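Local coordinates for peptidoglycan D,D-transpeptidase MrdA (Pseudomonas aeruginosa, PDB 7KIS), which probably cross-links the peptidoglycan of the cell wall as a penicillin-binding D,D-transpeptidase of the MrdA (PBP2) subfamily, at residues A[261-266]-A[583-588]; A[564-569]-A[593-598]. All blocks are in the same frame, centred on the assembly; numbering follows the deposited sequence.

Interaction 1 (A[261-266]-A[583-588]); sequences NALAGR and VMVENG
NH2 of Arg266 reaches two successive carbonyls of the turn that follows strand 579-585: Asn587 O at 3.2 Å and Glu586 O at 3.3 Å. Both bonds are weak, the second markedly bent, with an N-H...O angle of 124°. Both oxygens lie at the edge of the guanidinium, near its plane, where the N-H groups point. A water between Arg266 NH1 and Gly588 O appears to link the other terminal nitrogen to the same turn, though its modelled distance to NH1 is too short to be relied on. Arginine suits this place because its long chain, bent at chi2 (-88°), ends in a flat group with several donors. Residues 585-588 form a type II turn.

The strand belongs to the antiparallel sheet of the transpeptidase domain, and helix 253-263 packs against that sheet, after which the chain passes through a type I' turn at 263-266. The rest of the contact is apolar. Val585 spreads its two branches: CG2 meets Leu263 CD1 at 3.9 Å, while CG1 lies 4.1 Å from Arg266 CB and 3.8 Å from Arg266 NH2. A branched valine can thus serve both neighbours from one strand position. The carboxylate of Glu586 turns elsewhere, forming salt bridges with Arg267 and Arg317.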
loop_
_atom_site.group_PDB
_atom_site.type_symbol
_atom_site.label_atom_id
_atom_site.label_comp_id
_atom_site.label_asym_id
_atom_site.label_seq_id
_atom_site.Cartn_x
_atom_site.Cartn_y
_atom_site.Cartn_z
ATOM N N ASN A 261 1.539 -7.061 15.133
ATOM C CA ASN A 261 1.177 -8.279 15.846
ATOM C C ASN A 261 0.562 -9.302 14.900
ATOM O O ASN A 261 0.837 -10.503 15.006
ATOM C CB ASN A 261 0.215 -7.944 16.983
ATOM C CG ASN A 261 -0.025 -9.114 17.908
ATOM O OD1 ASN A 261 0.749 -10.073 17.932
ATOM N ND2 ASN A 261 -1.099 -9.043 18.680
ATOM N N ALA A 262 -0.276 -8.843 13.966
ATOM C CA ALA A 262 -0.898 -9.760 13.019
ATOM C C ALA A 262 0.125 -10.352 12.058
ATOM O O ALA A 262 -0.060 -11.476 11.576
ATOM C CB ALA A 262 -2.007 -9.047 12.245
ATOM N N LEU A 263 1.200 -9.615 11.763
ATOM C CA LEU A 263 2.252 -10.158 10.910
ATOM C C LEU A 263 3.012 -11.278 11.609
ATOM O O LEU A 263 3.596 -12.139 10.941
ATOM C CB LEU A 263 3.205 -9.042 10.479
ATOM C CG LEU A 263 3.795 -9.151 9.071
ATOM C CD1 LEU A 263 2.741 -9.613 8.077
ATOM C CD2 LEU A 263 4.388 -7.821 8.637
ATOM N N ALA A 264 3.025 -11.270 12.944
ATOM C CA ALA A 264 3.554 -12.371 13.753
ATOM C C ALA A 264 5.035 -12.628 13.483
ATOM O O ALA A 264 5.481 -13.775 13.417
ATOM C CB ALA A 264 2.737 -13.649 13.544
ATOM N N GLY A 265 5.808 -11.557 13.316
ATOM C CA GLY A 265 7.236 -11.693 13.129
ATOM C C GLY A 265 7.677 -12.017 11.721
ATOM O O GLY A 265 8.887 -12.015 11.452
ATOM N N ARG A 266 6.749 -12.294 10.812
ATOM C CA ARG A 266 7.114 -12.593 9.440
ATOM C C ARG A 266 7.573 -11.326 8.724
ATOM O O ARG A 266 7.220 -10.205 9.098
ATOM C CB ARG A 266 5.926 -13.197 8.690
ATOM C CG ARG A 266 5.575 -14.622 9.070
ATOM C CD ARG A 266 6.361 -15.620 8.238
ATOM N NE ARG A 266 5.665 -16.900 8.132
ATOM C CZ ARG A 266 5.379 -17.501 6.982
ATOM N NH1 ARG A 266 4.741 -18.665 6.977
ATOM N NH2 ARG A 266 5.737 -16.941 5.835
ATOM N N VAL A 583 -1.989 -6.790 2.252
ATOM C CA VAL A 583 -0.998 -7.513 3.043
ATOM C C VAL A 583 -0.113 -8.336 2.118
ATOM O O VAL A 583 -0.611 -9.048 1.240
ATOM C CB VAL A 583 -1.657 -8.410 4.106
ATOM C CG1 VAL A 583 -0.595 -9.093 4.948
ATOM C CG2 VAL A 583 -2.559 -7.570 4.996
ATOM N N MET A 584 1.199 -8.228 2.312
ATOM C CA MET A 584 2.189 -9.035 1.607
ATOM C C MET A 584 3.037 -9.750 2.653
ATOM O O MET A 584 3.770 -9.104 3.409
ATOM C CB MET A 584 3.054 -8.163 0.697
ATOM C CG MET A 584 3.820 -8.927 -0.369
ATOM S SD MET A 584 5.352 -9.662 0.231
ATOM C CE MET A 584 6.041 -8.297 1.161
ATOM N N VAL A 585 2.929 -11.076 2.707
ATOM C CA VAL A 585 3.717 -11.900 3.620
ATOM C C VAL A 585 4.778 -12.628 2.807
ATOM O O VAL A 585 4.451 -13.458 1.949
ATOM C CB VAL A 585 2.837 -12.892 4.395
ATOM C CG1 VAL A 585 3.697 -13.790 5.270
ATOM C CG2 VAL A 585 1.814 -12.145 5.235
ATOM N N GLU A 586 6.046 -12.317 3.071
ATOM C CA GLU A 586 7.140 -12.907 2.311
ATOM C C GLU A 586 7.183 -14.417 2.520
ATOM O O GLU A 586 7.230 -14.896 3.657
ATOM C CB GLU A 586 8.471 -12.277 2.722
ATOM C CG GLU A 586 8.697 -10.879 2.166
ATOM C CD GLU A 586 10.154 -10.462 2.204
ATOM O OE1 GLU A 586 10.981 -11.233 2.735
ATOM O OE2 GLU A 586 10.474 -9.363 1.704
ATOM N N ASN A 587 7.165 -15.162 1.412
ATOM C CA ASN A 587 7.262 -16.623 1.433
ATOM C C ASN A 587 6.118 -17.250 2.229
ATOM O O ASN A 587 6.315 -18.190 3.001
ATOM C CB ASN A 587 8.620 -17.079 1.975
ATOM C CG ASN A 587 9.781 -16.349 1.327
ATOM O OD1 ASN A 587 9.585 -15.431 0.530
ATOM N ND2 ASN A 587 10.999 -16.755 1.665
ATOM N N GLY A 588 4.908 -16.727 2.035
ATOM C CA GLY A 588 3.737 -17.225 2.731
ATOM C C GLY A 588 2.984 -18.312 1.987
ATOM O O GLY A 588 2.210 -19.060 2.594
HETATM O O HOH W 1 4.107 -20.047 4.935
#

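Interaction 2 (A[564-569]-A[593-598]); sequences DHALFV and GVAAPV
The ring of Phe568 lies over Ala596, presenting one face to its methyl group. Ala596 CB stands 3.8 Å from the ring centroid and 27° off the normal, a CH-pi contact displaced toward the CD2 and CE2 rim; Phe568 CD2 is 3.4 Å from Ala596 CB. CB of Phe568 points toward the helix, and a chi1 of -168°, CG anti to the backbone N, sets Phe568 CG 3.6 Å from Ala596 CA. The flat ring therefore covers both the methyl and the backbone beneath it.

Ala595 points its CB at the strand between the two inward-facing residues, 3.7 Å from Phe568 CB and 3.9 Å from Ala566 CB. The same methyl touches the strand backbone at Leu567 C. Small residues suit these positions: the axes of strand 566-569 and helix 593-598 approach to 6.7 Å, at an angle of 34°, and alanine permits such closeness. At the other end Ala566 CB receives CG1 of Val594 at 3.7 Å, a branch reaching across from the start of the helical segment.

Leu567, between Ala566 and Phe568, projects from the opposite face of the sheet, against Leu462 and Thr328, and its side chain is about 8 Å from that of Ser327, the predicted acyl-ester nucleophile. The helix thus covers the back of a strand whose other face looks toward the active site, as in the penicillin-binding transpeptidase fold. Methyls, a methylene and an aromatic face make up most of this buried interface, implying cohesion through shape fit and dispersion, with little directional bonding between strand and helix.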
loop_
_atom_site.group_PDB
_atom_site.type_symbol
_atom_site.label_atom_id
_atom_site.label_comp_id
_atom_site.label_asym_id
_atom_site.label_seq_id
_atom_site.Cartn_x
_atom_site.Cartn_y
_atom_site.Cartn_z
ATOM N N ASP A 564 7.049 -18.657 -2.518
ATOM C CA ASP A 564 6.556 -17.413 -3.088
ATOM C C ASP A 564 5.650 -16.682 -2.100
ATOM O O ASP A 564 5.057 -17.282 -1.199
ATOM C CB ASP A 564 5.835 -17.657 -4.422
ATOM C CG ASP A 564 4.763 -18.727 -4.339
ATOM O OD1 ASP A 564 4.163 -18.909 -3.263
ATOM O OD2 ASP A 564 4.511 -19.385 -5.371
ATOM N N HIS A 565 5.555 -15.366 -2.283
ATOM C CA HIS A 565 4.835 -14.514 -1.344
ATOM C C HIS A 565 3.324 -14.684 -1.461
ATOM O O HIS A 565 2.777 -14.822 -2.560
ATOM C CB HIS A 565 5.196 -13.047 -1.575
ATOM C CG HIS A 565 6.656 -12.808 -1.804
ATOM N ND1 HIS A 565 7.633 -13.336 -0.989
ATOM C CD2 HIS A 565 7.304 -12.092 -2.753
ATOM C CE1 HIS A 565 8.820 -12.959 -1.427
ATOM N NE2 HIS A 565 8.648 -12.203 -2.496
ATOM N N ALA A 566 2.653 -14.671 -0.311
ATOM C CA ALA A 566 1.199 -14.709 -0.240
ATOM C C ALA A 566 0.642 -13.294 -0.139
ATOM O O ALA A 566 1.162 -12.461 0.610
ATOM C CB ALA A 566 0.738 -15.542 0.956
ATOM N N LEU A 567 -0.420 -13.025 -0.897
ATOM C CA LEU A 567 -1.019 -11.701 -0.969
ATOM C C LEU A 567 -2.515 -11.787 -0.697
ATOM O O LEU A 567 -3.172 -12.766 -1.057
ATOM C CB LEU A 567 -0.784 -11.051 -2.342
ATOM C CG LEU A 567 0.462 -10.182 -2.530
ATOM C CD1 LEU A 567 1.725 -11.019 -2.440
ATOM C CD2 LEU A 567 0.405 -9.454 -3.863
ATOM N N PHE A 568 -3.047 -10.745 -0.057
ATOM C CA PHE A 568 -4.490 -10.630 0.150
ATOM C C PHE A 568 -4.838 -9.167 0.365
ATOM O O PHE A 568 -4.276 -8.521 1.255
ATOM C CB PHE A 568 -4.952 -11.469 1.345
ATOM C CG PHE A 568 -6.450 -11.615 1.446
ATOM C CD1 PHE A 568 -7.226 -10.626 2.023
ATOM C CD2 PHE A 568 -7.080 -12.747 0.971
ATOM C CE1 PHE A 568 -8.596 -10.762 2.122
ATOM C CE2 PHE A 568 -8.451 -12.890 1.061
ATOM C CZ PHE A 568 -9.209 -11.894 1.639
ATOM N N VAL A 569 -5.758 -8.655 -0.444
ATOM C CA VAL A 569 -6.316 -7.325 -0.265
ATOM C C VAL A 569 -7.785 -7.469 0.123
ATOM O O VAL A 569 -8.376 -8.541 0.016
ATOM C CB VAL A 569 -6.153 -6.451 -1.525
ATOM C CG1 VAL A 569 -4.725 -6.522 -2.041
ATOM C CG2 VAL A 569 -7.138 -6.885 -2.601
ATOM N N GLY A 593 -4.575 -18.773 2.982
ATOM C CA GLY A 593 -4.378 -19.421 4.270
ATOM C C GLY A 593 -3.570 -18.655 5.301
ATOM O O GLY A 593 -3.742 -18.878 6.505
ATOM N N VAL A 594 -2.679 -17.761 4.864
ATOM C CA VAL A 594 -1.880 -16.939 5.766
ATOM C C VAL A 594 -2.138 -15.449 5.555
ATOM O O VAL A 594 -2.312 -14.697 6.520
ATOM C CB VAL A 594 -0.367 -17.265 5.651
ATOM C CG1 VAL A 594 0.120 -17.175 4.221
ATOM C CG2 VAL A 594 0.458 -16.359 6.552
ATOM N N ALA A 595 -2.173 -15.001 4.297
ATOM C CA ALA A 595 -2.366 -13.576 4.038
ATOM C C ALA A 595 -3.796 -13.142 4.327
ATOM O O ALA A 595 -4.027 -11.992 4.718
ATOM C CB ALA A 595 -1.993 -13.250 2.591
ATOM N N ALA A 596 -4.767 -14.041 4.146
ATOM C CA ALA A 596 -6.156 -13.675 4.419
ATOM C C ALA A 596 -6.422 -13.492 5.910
ATOM O O ALA A 596 -7.046 -12.483 6.282
ATOM C CB ALA A 596 -7.103 -14.703 3.793
ATOM N N PRO A 597 -6.006 -14.398 6.806
ATOM C CA PRO A 597 -6.242 -14.154 8.240
ATOM C C PRO A 597 -5.548 -12.916 8.781
ATOM O O PRO A 597 -6.002 -12.369 9.794
ATOM C CB PRO A 597 -5.707 -15.429 8.909
ATOM C CG PRO A 597 -5.741 -16.459 7.846
ATOM C CD PRO A 597 -5.425 -15.734 6.581
ATOM N N VAL A 598 -4.466 -12.452 8.148
ATOM C CA VAL A 598 -3.797 -11.248 8.632
ATOM C C VAL A 598 -4.649 -10.015 8.352
ATOM O O VAL A 598 -4.765 -9.120 9.198
ATOM C CB VAL A 598 -2.392 -11.129 8.015
ATOM C CG1 VAL A 598 -1.732 -9.836 8.454
ATOM C CG2 VAL A 598 -1.539 -12.316 8.427
#

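Overall arrangement
The two contacts lie about 8 Å apart, centre to centre, and share the five-stranded antiparallel sheet of the transpeptidase domain. Neighbouring strands 566-572 and 579-585 carry one segment of each; helices 253-263 and 591-607 supply the helical segments. Along the chain the order is 261-266, 564-569, 583-588, 593-598, so the contacts interleave. A probable hydrogen bond joins the strands, Val583 N to Phe568 O (3.0 Å), and another, Asn587 N to the side-chain ND1 of His565 (3.1 Å), joins the loops at their ends. Parts of the chain some 300 residues apart thereby meet on the sheet, where the two helices pack together through Ala262 on Val598.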